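Local coordinates for BH2092 protein (Bacillus halodurans, PDB 3NHV) that is of unknown function but carries a rhodanese-like domain, a fold that in relatives often serves sulfur transfer, at residues 41-44 with 45-49. Residues are numbered along the deposited sequence; the frame is centred on the assembly and turned at random.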
loop_
_atom_site.group_PDB
_atom_site.type_symbol
_atom_site.label_atom_id
_atom_site.label_comp_id
_atom_site.label_asym_id
_atom_site.label_seq_id
_atom_site.Cartn_x
_atom_site.Cartn_y
_atom_site.Cartn_z
ATOM N N ASP B 41 4.827 -6.013 -18.362
ATOM C CA ASP B 41 4.995 -6.208 -19.796
ATOM C C ASP B 41 6.375 -6.782 -20.093
ATOM O O ASP B 41 7.359 -6.382 -19.471
ATOM C CB ASP B 41 4.879 -4.883 -20.530
ATOM C CG ASP B 41 5.197 -5.023 -21.996
ATOM O OD1 ASP B 41 4.261 -5.310 -22.777
ATOM O OD2 ASP B 41 6.389 -4.876 -22.368
ATOM N N ALA B 42 6.454 -7.688 -21.064
ATOM C CA ALA B 42 7.729 -8.312 -21.438
ATOM C C ALA B 42 8.863 -7.310 -21.637
ATOM O O ALA B 42 9.964 -7.494 -21.118
ATOM C CB ALA B 42 7.554 -9.135 -22.706
ATOM N N GLU B 43 8.591 -6.252 -22.393
ATOM C CA GLU B 43 9.599 -5.238 -22.675
ATOM C C GLU B 43 10.171 -4.668 -21.377
ATOM O O GLU B 43 11.389 -4.526 -21.239
ATOM C CB GLU B 43 8.982 -4.117 -23.520
ATOM C CG GLU B 43 9.980 -3.279 -24.312
ATOM C CD GLU B 43 10.680 -4.076 -25.421
ATOM O OE1 GLU B 43 9.983 -4.802 -26.177
ATOM O OE2 GLU B 43 11.931 -3.963 -25.539
ATOM N N ALA B 44 9.287 -4.355 -20.429
ATOM C CA ALA B 44 9.700 -3.802 -19.138
ATOM C C ALA B 44 10.687 -4.732 -18.444
ATOM O O ALA B 44 11.702 -4.291 -17.908
ATOM C CB ALA B 44 8.487 -3.587 -18.252
ATOM N N TYR B 45 10.380 -6.022 -18.453
ATOM C CA TYR B 45 11.242 -7.012 -17.827
ATOM C C TYR B 45 12.616 -7.047 -18.477
ATOM O O TYR B 45 13.631 -6.985 -17.788
ATOM C CB TYR B 45 10.590 -8.395 -17.906
ATOM C CG TYR B 45 11.493 -9.551 -17.532
ATOM C CD1 TYR B 45 12.440 -10.052 -18.433
ATOM C CD2 TYR B 45 11.387 -10.162 -16.285
ATOM C CE1 TYR B 45 13.257 -11.136 -18.096
ATOM C CE2 TYR B 45 12.197 -11.240 -15.940
ATOM C CZ TYR B 45 13.125 -11.722 -16.847
ATOM O OH TYR B 45 13.909 -12.791 -16.492
ATOM N N LYS B 46 12.643 -7.139 -19.803
ATOM C CA LYS B 46 13.902 -7.201 -20.544
ATOM C C LYS B 46 14.797 -5.984 -20.277
ATOM O O LYS B 46 16.021 -6.086 -20.361
ATOM C CB LYS B 46 13.613 -7.350 -22.048
ATOM C CG LYS B 46 14.771 -7.912 -22.892
ATOM C CD LYS B 46 15.752 -6.830 -23.362
ATOM C CE LYS B 46 15.110 -5.830 -24.342
ATOM N NZ LYS B 46 14.596 -6.464 -25.592
ATOM N N GLU B 47 14.189 -4.847 -19.939
ATOM C CA GLU B 47 14.948 -3.628 -19.654
ATOM C C GLU B 47 15.511 -3.627 -18.236
ATOM O O GLU B 47 16.704 -3.396 -18.023
ATOM C CB GLU B 47 14.065 -2.389 -19.816
ATOM C CG GLU B 47 13.535 -2.171 -21.212
ATOM C CD GLU B 47 12.755 -0.876 -21.343
ATOM O OE1 GLU B 47 13.331 0.195 -21.051
ATOM O OE2 GLU B 47 11.567 -0.929 -21.741
ATOM N N CYS B 48 14.636 -3.886 -17.268
ATOM C CA CYS B 48 15.016 -3.896 -15.856
ATOM C C CYS B 48 14.130 -4.827 -15.032
ATOM O O CYS B 48 12.910 -4.662 -14.992
ATOM C CB CYS B 48 14.920 -2.472 -15.299
ATOM S SG CYS B 48 15.230 -2.333 -13.537
ATOM N N HIS B 49 14.747 -5.803 -14.373
ATOM C CA HIS B 49 13.995 -6.737 -13.551
ATOM C C HIS B 49 14.774 -7.219 -12.333
ATOM O O HIS B 49 15.956 -6.928 -12.180
ATOM C CB HIS B 49 13.526 -7.933 -14.391
ATOM C CG HIS B 49 14.638 -8.761 -14.959
ATOM N ND1 HIS B 49 15.484 -9.513 -14.174
ATOM C CD2 HIS B 49 15.017 -8.986 -16.241
ATOM C CE1 HIS B 49 16.334 -10.169 -14.947
ATOM N NE2 HIS B 49 16.070 -9.867 -16.205
#
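Glu43 and Lys46, one turn apart on helix 42-47, run side by side and bring Glu43 OE2 to 3.7 Å from Lys46 NZ, a long salt bridge at the surface. Lys46 reaches it by bending at chi2, chi3 and chi4, which curls the chain back toward the start of the helix. Glu47 lies against the same turn: with CG beside its own backbone N (chi1 -63°), it sets CG 3.2 Å from Glu43 O, and its OE2 is 3.8 Å from Glu43 CG. Cut back to an alanine here, Glu47 loses its chain from CG outward, which would probably open a gap beside Glu43 O and Glu43 CG. Beneath these side chains, Tyr45 N to Asp41 O (3.2 Å), Lys46 N to Ala42 O (3.0 Å) and Cys48 N to Ala44 O are regular i to i+4 helix bonds; Glu47 N to Glu43 O is bent, at 139°, and Glu47 N also gives a weak bond to Ala44 O. Asp41 is the N-cap, its OD2 accepting a weak bond from Glu43 N. Tyr45 OH donates to the backbone O of Ala53, and Cys48 packs on Ile108 and Arg112 of helix 107-113. The short helix forms the crossover between parallel strands 34-38 and 54-55.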